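Local coordinates for periplasmic iron-binding protein (Synechocystis sp., PDB 2VOZ) that probably binds ferric iron in the periplasm and delivers it to an ABC transporter for import into the cell, at residues Arg93-Gly98 with Asp120-Gly125; Gln101-Gly106 with Ala277-Leu282; Glu110-Asn115 with Tyr124-Arg129. All blocks are in the same frame, centred on the assembly; numbering follows the deposited sequence. Where two conformers were deposited one is given.

Contact 1: Arg93-Gly98 with Asp120-Gly125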
loop_
_atom_site.group_PDB
_atom_site.type_symbol
_atom_site.label_atom_id
_atom_site.label_comp_id
_atom_site.label_asym_id
_atom_site.label_seq_id
_atom_site.Cartn_x
_atom_site.Cartn_y
_atom_site.Cartn_z
ATOM N N ARG B 93 7.888 26.346 -14.095
ATOM C CA ARG B 93 8.247 25.572 -15.293
ATOM C C ARG B 93 7.023 25.232 -16.125
ATOM O O ARG B 93 7.073 25.278 -17.367
ATOM C CB ARG B 93 9.008 24.310 -14.957
ATOM C CG ARG B 93 10.352 24.615 -14.360
ATOM C CD ARG B 93 11.176 23.320 -14.222
ATOM N NE ARG B 93 12.372 23.605 -13.428
ATOM C CZ ARG B 93 13.148 22.671 -12.878
ATOM N NH1 ARG B 93 14.210 23.046 -12.176
ATOM N NH2 ARG B 93 12.877 21.372 -13.050
ATOM N N ALA B 94 5.912 24.922 -15.450
ATOM C CA ALA B 94 4.635 24.687 -16.136
ATOM C C ALA B 94 4.137 25.952 -16.868
ATOM O O ALA B 94 3.711 25.898 -18.016
ATOM C CB ALA B 94 3.571 24.215 -15.128
ATOM N N GLU B 95 4.215 27.083 -16.176
ATOM C CA GLU B 95 3.847 28.390 -16.670
ATOM C C GLU B 95 4.652 28.715 -17.921
ATOM O O GLU B 95 4.126 29.190 -18.942
ATOM C CB GLU B 95 4.259 29.338 -15.560
ATOM C CG GLU B 95 3.308 30.357 -15.117
ATOM C CD GLU B 95 4.091 31.396 -14.335
ATOM O OE1 GLU B 95 4.446 32.427 -14.953
ATOM O OE2 GLU B 95 4.441 31.124 -13.161
ATOM N N GLN B 96 5.942 28.415 -17.866
ATOM C CA GLN B 96 6.850 28.729 -18.953
ATOM C C GLN B 96 6.560 27.891 -20.202
ATOM O O GLN B 96 6.733 28.393 -21.328
ATOM C CB GLN B 96 8.292 28.647 -18.452
ATOM C CG GLN B 96 8.489 29.679 -17.294
ATOM C CD GLN B 96 8.461 31.119 -17.782
ATOM O OE1 GLN B 96 9.345 31.519 -18.511
ATOM N NE2 GLN B 96 7.449 31.897 -17.376
ATOM N N ALA B 97 6.093 26.648 -19.995
ATOM C CA ALA B 97 5.619 25.763 -21.065
ATOM C C ALA B 97 4.225 26.202 -21.585
ATOM O O ALA B 97 3.636 25.584 -22.498
ATOM C CB ALA B 97 5.581 24.361 -20.569
ATOM N N GLY B 98 3.694 27.259 -20.980
ATOM C CA GLY B 98 2.412 27.819 -21.410
ATOM C C GLY B 98 1.234 26.929 -21.079
ATOM O O GLY B 98 0.235 26.908 -21.812
ATOM N N ASP B 120 -1.177 36.953 -11.802
ATOM C CA ASP B 120 -2.065 36.975 -12.963
ATOM C C ASP B 120 -3.117 35.885 -12.891
ATOM O O ASP B 120 -3.856 35.638 -13.867
ATOM C CB ASP B 120 -1.251 36.871 -14.262
ATOM C CG ASP B 120 -0.326 38.032 -14.452
ATOM O OD1 ASP B 120 -0.736 39.166 -14.125
ATOM O OD2 ASP B 120 0.816 37.816 -14.911
ATOM N N GLY B 121 -3.202 35.220 -11.739
ATOM C CA GLY B 121 -4.230 34.193 -11.537
ATOM C C GLY B 121 -3.987 32.875 -12.258
ATOM O O GLY B 121 -4.909 32.088 -12.451
ATOM N N LEU B 122 -2.736 32.624 -12.620
ATOM C CA LEU B 122 -2.366 31.423 -13.364
ATOM C C LEU B 122 -2.306 30.184 -12.478
ATOM O O LEU B 122 -2.558 29.074 -12.942
ATOM C CB LEU B 122 -1.023 31.637 -14.047
ATOM C CG LEU B 122 -0.998 32.570 -15.265
ATOM C CD1 LEU B 122 0.443 32.732 -15.759
ATOM C CD2 LEU B 122 -1.914 32.011 -16.344
ATOM N N TRP B 123 -1.921 30.378 -11.212
ATOM C CA TRP B 123 -1.878 29.254 -10.268
ATOM C C TRP B 123 -1.916 29.778 -8.838
ATOM O O TRP B 123 -1.729 30.994 -8.596
ATOM C CB TRP B 123 -0.673 28.336 -10.532
ATOM C CG TRP B 123 0.685 29.025 -10.634
ATOM C CD1 TRP B 123 1.406 29.236 -11.784
ATOM C CD2 TRP B 123 1.464 29.583 -9.563
ATOM N NE1 TRP B 123 2.588 29.873 -11.492
ATOM C CE2 TRP B 123 2.654 30.089 -10.139
ATOM C CE3 TRP B 123 1.281 29.693 -8.172
ATOM C CZ2 TRP B 123 3.643 30.709 -9.387
ATOM C CZ3 TRP B 123 2.292 30.334 -7.400
ATOM C CH2 TRP B 123 3.456 30.828 -8.034
ATOM N N TYR B 124 -2.174 28.853 -7.903
ATOM C CA TYR B 124 -2.550 29.211 -6.533
ATOM C C TYR B 124 -1.870 28.265 -5.569
ATOM O O TYR B 124 -1.869 27.059 -5.800
ATOM C CB TYR B 124 -4.083 29.071 -6.362
ATOM C CG TYR B 124 -4.780 30.011 -7.292
ATOM C CD1 TYR B 124 -4.992 29.670 -8.612
ATOM C CD2 TYR B 124 -5.165 31.281 -6.854
ATOM C CE1 TYR B 124 -5.622 30.596 -9.522
ATOM C CE2 TYR B 124 -5.768 32.213 -7.736
ATOM C CZ TYR B 124 -5.989 31.858 -9.054
ATOM O OH TYR B 124 -6.569 32.752 -9.917
ATOM N N GLY B 125 -1.264 28.800 -4.515
ATOM C CA GLY B 125 -0.717 27.910 -3.459
ATOM C C GLY B 125 -1.835 27.360 -2.593
ATOM O O GLY B 125 -2.789 28.082 -2.255
#

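Contact 2: Gln101-Gly106 with Ala277-Leu282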
loop_
_atom_site.group_PDB
_atom_site.type_symbol
_atom_site.label_atom_id
_atom_site.label_comp_id
_atom_site.label_asym_id
_atom_site.label_seq_id
_atom_site.Cartn_x
_atom_site.Cartn_y
_atom_site.Cartn_z
ATOM N N GLN B 101 -4.086 28.434 -17.927
ATOM C CA GLN B 101 -4.912 29.603 -18.242
ATOM C C GLN B 101 -5.203 30.385 -16.972
ATOM O O GLN B 101 -5.384 29.803 -15.901
ATOM C CB GLN B 101 -6.228 29.212 -18.900
ATOM C CG GLN B 101 -7.132 28.254 -18.130
ATOM C CD GLN B 101 -8.432 27.983 -18.847
ATOM O OE1 GLN B 101 -9.230 28.911 -19.098
ATOM N NE2 GLN B 101 -8.677 26.718 -19.157
ATOM N N PRO B 102 -5.341 31.699 -17.112
ATOM C CA PRO B 102 -5.728 32.469 -15.925
ATOM C C PRO B 102 -7.178 32.235 -15.537
ATOM O O PRO B 102 -8.055 32.041 -16.392
ATOM C CB PRO B 102 -5.499 33.924 -16.346
ATOM C CG PRO B 102 -5.662 33.912 -17.871
ATOM C CD PRO B 102 -5.154 32.537 -18.313
ATOM N N VAL B 103 -7.414 32.158 -14.245
ATOM C CA VAL B 103 -8.793 32.106 -13.773
ATOM C C VAL B 103 -9.036 33.241 -12.796
ATOM O O VAL B 103 -8.104 33.710 -12.116
ATOM C CB VAL B 103 -9.177 30.740 -13.171
ATOM C CG1 VAL B 103 -9.033 29.600 -14.218
ATOM C CG2 VAL B 103 -8.376 30.464 -11.960
ATOM N N ARG B 104 -10.291 33.676 -12.753
ATOM C CA ARG B 104 -10.705 34.759 -11.888
ATOM C C ARG B 104 -11.788 34.196 -10.991
ATOM O O ARG B 104 -12.896 33.886 -11.436
ATOM C CB ARG B 104 -11.213 35.933 -12.747
ATOM N N SER B 105 -11.456 34.036 -9.722
ATOM C CA SER B 105 -12.368 33.474 -8.759
ATOM C C SER B 105 -12.363 34.351 -7.547
ATOM O O SER B 105 -11.322 34.515 -6.882
ATOM C CB SER B 105 -11.922 32.068 -8.342
ATOM O OG SER B 105 -12.602 31.710 -7.152
ATOM N N GLY B 106 -13.539 34.896 -7.242
ATOM C CA GLY B 106 -13.737 35.612 -5.995
ATOM C C GLY B 106 -13.298 34.862 -4.755
ATOM O O GLY B 106 -12.572 35.427 -3.961
ATOM N N ALA B 277 -15.695 22.918 -13.478
ATOM C CA ALA B 277 -15.424 21.954 -12.405
ATOM C C ALA B 277 -14.017 22.151 -11.865
ATOM O O ALA B 277 -13.765 21.993 -10.662
ATOM C CB ALA B 277 -15.640 20.530 -12.881
ATOM N N ALA B 278 -13.083 22.495 -12.761
ATOM C CA ALA B 278 -11.675 22.705 -12.359
ATOM C C ALA B 278 -11.560 23.893 -11.398
ATOM O O ALA B 278 -10.923 23.820 -10.344
ATOM C CB ALA B 278 -10.776 22.923 -13.628
ATOM N N ILE B 279 -12.258 24.974 -11.737
ATOM C CA ILE B 279 -12.273 26.137 -10.869
ATOM C C ILE B 279 -12.939 25.775 -9.556
ATOM O O ILE B 279 -12.432 26.128 -8.483
ATOM C CB ILE B 279 -12.938 27.349 -11.564
ATOM C CG1 ILE B 279 -12.074 27.768 -12.781
ATOM C CG2 ILE B 279 -13.256 28.493 -10.545
ATOM C CD1 ILE B 279 -12.784 28.754 -13.656
ATOM N N ALA B 280 -14.040 25.027 -9.629
ATOM C CA ALA B 280 -14.755 24.585 -8.425
ATOM C C ALA B 280 -13.843 23.736 -7.520
ATOM O O ALA B 280 -13.899 23.830 -6.290
ATOM C CB ALA B 280 -16.013 23.798 -8.818
ATOM N N PHE B 281 -13.010 22.929 -8.156
ATOM C CA PHE B 281 -12.079 22.097 -7.441
ATOM C C PHE B 281 -11.059 22.979 -6.717
ATOM O O PHE B 281 -10.806 22.754 -5.534
ATOM C CB PHE B 281 -11.365 21.115 -8.362
ATOM C CG PHE B 281 -10.390 20.254 -7.634
ATOM C CD1 PHE B 281 -10.848 19.210 -6.827
ATOM C CD2 PHE B 281 -9.029 20.499 -7.724
ATOM C CE1 PHE B 281 -9.969 18.392 -6.152
ATOM C CE2 PHE B 281 -8.125 19.664 -7.020
ATOM C CZ PHE B 281 -8.607 18.644 -6.235
ATOM N N LEU B 282 -10.480 23.974 -7.395
ATOM C CA LEU B 282 -9.526 24.896 -6.722
ATOM C C LEU B 282 -10.185 25.579 -5.545
ATOM O O LEU B 282 -9.605 25.670 -4.462
ATOM C CB LEU B 282 -8.953 25.960 -7.681
ATOM C CG LEU B 282 -8.094 25.433 -8.842
ATOM C CD1 LEU B 282 -7.684 26.650 -9.633
ATOM C CD2 LEU B 282 -6.885 24.626 -8.315
#

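Contact 3: Glu110-Asn115 with Tyr124-Arg129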
loop_
_atom_site.group_PDB
_atom_site.type_symbol
_atom_site.label_atom_id
_atom_site.label_comp_id
_atom_site.label_asym_id
_atom_site.label_seq_id
_atom_site.Cartn_x
_atom_site.Cartn_y
_atom_site.Cartn_z
ATOM N N GLU B 110 -10.270 36.008 -2.345
ATOM C CA GLU B 110 -10.572 36.441 -0.982
ATOM C C GLU B 110 -9.843 35.592 0.049
ATOM O O GLU B 110 -9.405 36.113 1.107
ATOM C CB GLU B 110 -12.072 36.400 -0.731
ATOM C CG GLU B 110 -12.848 37.449 -1.504
ATOM C CD GLU B 110 -12.797 38.842 -0.886
ATOM O OE1 GLU B 110 -13.089 39.802 -1.636
ATOM O OE2 GLU B 110 -12.489 38.969 0.328
ATOM N N ARG B 111 -9.665 34.303 -0.247
ATOM C CA ARG B 111 -9.165 33.377 0.780
ATOM C C ARG B 111 -7.667 33.144 0.758
ATOM O O ARG B 111 -7.031 33.117 1.811
ATOM C CB ARG B 111 -9.887 32.030 0.690
ATOM C CG ARG B 111 -11.377 32.155 1.046
ATOM C CD ARG B 111 -12.161 30.854 0.820
ATOM N NE ARG B 111 -11.602 29.781 1.649
ATOM C CZ ARG B 111 -11.797 29.642 2.967
ATOM N NH1 ARG B 111 -12.574 30.501 3.630
ATOM N NH2 ARG B 111 -11.219 28.636 3.622
ATOM N N ILE B 112 -7.121 32.969 -0.435
ATOM C CA ILE B 112 -5.692 32.662 -0.543
ATOM C C ILE B 112 -4.878 33.947 -0.442
ATOM O O ILE B 112 -5.108 34.890 -1.233
ATOM C CB ILE B 112 -5.386 31.898 -1.843
ATOM C CG1 ILE B 112 -6.148 30.558 -1.834
ATOM C CG2 ILE B 112 -3.869 31.678 -1.971
ATOM C CD1 ILE B 112 -5.907 29.711 -3.075
ATOM N N PRO B 113 -3.920 34.009 0.511
ATOM C CA PRO B 113 -3.098 35.193 0.633
ATOM C C PRO B 113 -2.540 35.613 -0.717
ATOM O O PRO B 113 -2.048 34.762 -1.473
ATOM C CB PRO B 113 -1.959 34.716 1.551
ATOM C CG PRO B 113 -2.653 33.797 2.458
ATOM C CD PRO B 113 -3.568 33.015 1.556
ATOM N N GLU B 114 -2.609 36.921 -1.004
ATOM C CA GLU B 114 -2.105 37.436 -2.272
ATOM C C GLU B 114 -0.679 36.958 -2.614
ATOM O O GLU B 114 -0.380 36.686 -3.761
ATOM C CB GLU B 114 -2.165 38.978 -2.251
ATOM C CG GLU B 114 -1.838 39.636 -3.586
ATOM N N ASN B 115 0.195 36.852 -1.618
ATOM C CA ASN B 115 1.599 36.495 -1.913
ATOM C C ASN B 115 1.830 35.007 -2.148
ATOM O O ASN B 115 2.923 34.596 -2.567
ATOM C CB ASN B 115 2.557 37.026 -0.842
ATOM C CG ASN B 115 2.525 36.230 0.419
ATOM O OD1 ASN B 115 1.507 36.135 1.082
ATOM N ND2 ASN B 115 3.658 35.623 0.754
ATOM N N TYR B 124 -2.174 28.853 -7.903
ATOM C CA TYR B 124 -2.550 29.211 -6.533
ATOM C C TYR B 124 -1.870 28.265 -5.569
ATOM O O TYR B 124 -1.869 27.059 -5.800
ATOM C CB TYR B 124 -4.083 29.071 -6.362
ATOM C CG TYR B 124 -4.780 30.011 -7.292
ATOM C CD1 TYR B 124 -4.992 29.670 -8.612
ATOM C CD2 TYR B 124 -5.165 31.281 -6.854
ATOM C CE1 TYR B 124 -5.622 30.596 -9.522
ATOM C CE2 TYR B 124 -5.768 32.213 -7.736
ATOM C CZ TYR B 124 -5.989 31.858 -9.054
ATOM O OH TYR B 124 -6.569 32.752 -9.917
ATOM N N GLY B 125 -1.264 28.800 -4.515
ATOM C CA GLY B 125 -0.717 27.910 -3.459
ATOM C C GLY B 125 -1.835 27.360 -2.593
ATOM O O GLY B 125 -2.789 28.082 -2.255
ATOM N N PHE B 126 -1.755 26.054 -2.306
ATOM C CA PHE B 126 -2.704 25.420 -1.407
ATOM C C PHE B 126 -2.109 24.898 -0.106
ATOM O O PHE B 126 -2.858 24.694 0.851
ATOM C CB PHE B 126 -3.496 24.343 -2.135
ATOM C CG PHE B 126 -4.408 24.916 -3.148
ATOM C CD1 PHE B 126 -5.616 25.535 -2.738
ATOM C CD2 PHE B 126 -4.048 24.938 -4.480
ATOM C CE1 PHE B 126 -6.472 26.106 -3.676
ATOM C CE2 PHE B 126 -4.877 25.546 -5.422
ATOM C CZ PHE B 126 -6.091 26.115 -5.018
ATOM N N THR B 127 -0.798 24.650 -0.075
ATOM C CA THR B 127 -0.105 24.411 1.205
ATOM C C THR B 127 1.172 25.205 1.159
ATOM O O THR B 127 1.598 25.635 0.081
ATOM C CB THR B 127 0.251 22.907 1.399
ATOM O OG1 THR B 127 1.233 22.550 0.431
ATOM C CG2 THR B 127 -0.999 22.052 1.254
ATOM N N GLN B 128 1.811 25.380 2.307
ATOM C CA GLN B 128 3.098 26.027 2.334
ATOM C C GLN B 128 4.059 25.292 3.263
ATOM O O GLN B 128 3.642 24.550 4.157
ATOM C CB GLN B 128 2.968 27.515 2.677
ATOM C CG GLN B 128 2.452 27.789 4.008
ATOM C CD GLN B 128 2.192 29.289 4.271
ATOM O OE1 GLN B 128 3.009 30.155 3.955
ATOM N NE2 GLN B 128 1.050 29.578 4.861
ATOM N N ARG B 129 5.345 25.392 2.941
ATOM C CA ARG B 129 6.411 24.798 3.737
ATOM C C ARG B 129 7.422 25.915 3.949
ATOM O O ARG B 129 7.413 26.914 3.215
ATOM C CB ARG B 129 7.100 23.614 2.995
ATOM C CG ARG B 129 7.691 23.950 1.594
ATOM C CD ARG B 129 6.708 23.768 0.395
ATOM N NE ARG B 129 6.179 22.407 0.352
ATOM C CZ ARG B 129 6.868 21.348 -0.119
ATOM N NH1 ARG B 129 8.086 21.517 -0.624
ATOM N NH2 ARG B 129 6.352 20.132 -0.055
#

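Contact 1: Arg93-Gly98 with Asp120-Gly125
Trp123 and Glu95 meet through one hydrogen bond, in which the indole NE1 donates to the carboxylate OE2 over 2.8 Å. This ties the loop leading into strand 124-136 to the last turn of helix 88-96, just ahead of the Schellman motif that ends the helix at Gly98. The bond is fairly straight, with an N-H...O angle of 162°, and OE2 lies near the indole plane at the ring edge. From the glutamate's side the donor comes in on the anti side of OE2 and well off the carboxylate plane, the carboxylate and ring planes being 44° apart. Glu95 CG lies in the plane of the indole at the same edge, 3.7 Å from NE1. Next to the tryptophan, Leu122 brings CD1 to 3.8 Å from Glu95 CG, its chain crossing the glutamate's nearly at right angles. Chi1 of Glu95 (-132°) falls outside the staggered positions, while its chain is extended past CG and carries OE2 to the indole.

Further out, His118 packs edge-to-face with Trp123 and also touches Glu95, Phe100 meets the indole at a steep tilt, and Ala88 and Leu91 of helix 88-96 touch the same ring. The backbone under Glu95 is held too: its O accepts from Gly98 N at 2.8 Å, while Ala97 N reaches Arg93 O at 3.1 Å.

Contact 2: Gln101-Gly106 with Ala277-Leu282
No flat group lies between Val103 and Ile279, which meet purely through aliphatic carbons. The aromatic ring of 277-282, that of Phe281, is well removed from segment 101-106; it packs edge-to-face with Phe54 and rests on Ile36 and Leu38 of strand 35-40.

The two branched side chains reach toward each other tip to tip. Val103 CG1 sits 3.8 Å from Ile279 CG1 and 3.9 Å from Ile279 CD1, so one methyl of the valine is laid against the last two carbons of the longer isoleucine branch. Val103 CB is also close, 4.1 Å from Ile279 CD1. That branch leaves the helix with CG1 opposite the carbonyl carbon (chi1 -65°) and runs on extended, which carries its end across to the loop. The shorter branch, CG2, is turned to Ser105 instead and comes to 4.4 Å from Ser105 CB, a looser touch.

In the two-lobed fold of solute-binding proteins, this joins the connection between helices 88-96 and 106-111 to helix 275-285, although the two are some 170 residues apart in sequence. Strand 261-268 lies beside both: Val103 and Leu282 each touch Val268, and the backbone of Gln101 bonds with that of Val268. The amide of Gln101 bridges the two neighbours: OE1 is hydrogen-bonded to Arg275 NE at the start of helix 275-285, and NE2 to Leu269 O, just past the end of strand 261-268.

Ser105 meets Ile279 through CB, while its OG is engaged by other residues. Standing at the N-cap of helix 106-111, OG accepts from Leu108 N and is hydrogen-bonded to Glu283 OE2, one residue beyond Leu282.

Contact 3: Glu110-Asn115 with Tyr124-Arg129
Ile112 reaches segment 124-129 through two torsions: chi1 of -62° sets CG1 opposite its own carbonyl carbon, and chi2 of -180° stretches the branch out so that CD1 arrives where it touches both Tyr124 and Phe126. Phe126 does its share by a different route. Its CB leaves the strand pointing away from Ile112, but the ring swings back at chi1 -68° and brings CE1 to 3.7 Å from Ile112 CD1. The same methyl touches Tyr124 CB at 3.8 Å, approaching both rings at a slant. Between the aromatic residues is Gly125, whose carbonyl O lies 3.6 Å from Ile112 CD1 and 3.8 Å from Ile112 CG2.

Ile112 is where the chain leaves helix 106-111, and its side chain packs the end of that helix onto the start of the long strand 124-136. Here the strand carries a classic beta bulge, Phe126 and Thr127 both facing Ser264 of strand 261-268. On the bulge Phe126 O is taken by Gln291 NE2, and the Phe126 ring also packs on Ala266 and Phe84. The iron site is not far off, the side chain of Phe126 being about 12 Å from that of Tyr44, an iron ligand.

Two methyls of the isoleucine thus lie against the oxygen of Gly125, while the N of the same glycine is engaged in a backbone hydrogen bond with Leu116. That oxygen is buried with no hydrogen-bond partner in the model. Carbon contacts cannot make up for a missing donor, so the burial of this carbonyl probably carries an energetic cost within an otherwise apolar contact.

In the fold
The three contacts sit close together, their centres 13 to 14 Å apart. Along the chain, helix 88-96 comes first, then loop 101-106, helix 106-111 and strand 124-136, with helix 275-285 following much later. Contacts 1 and 3 share Tyr124 and Gly125 at the start of strand 124-136. Contact 2 touches both: Gly121 O and Val103 N, 3.1 Å apart, probably form a hydrogen bond, and Leu282 O packs on Phe126 CE1. Strand 124-136 pairs with strands 261-268 and 219-223, consistent with passing from one lobe to the other, as in related solute-binding proteins. Contacts 1 and 3 join its beginning to helix 88-96 and the end of helix 106-111, while contact 2 ties the intervening loop to helix 275-285.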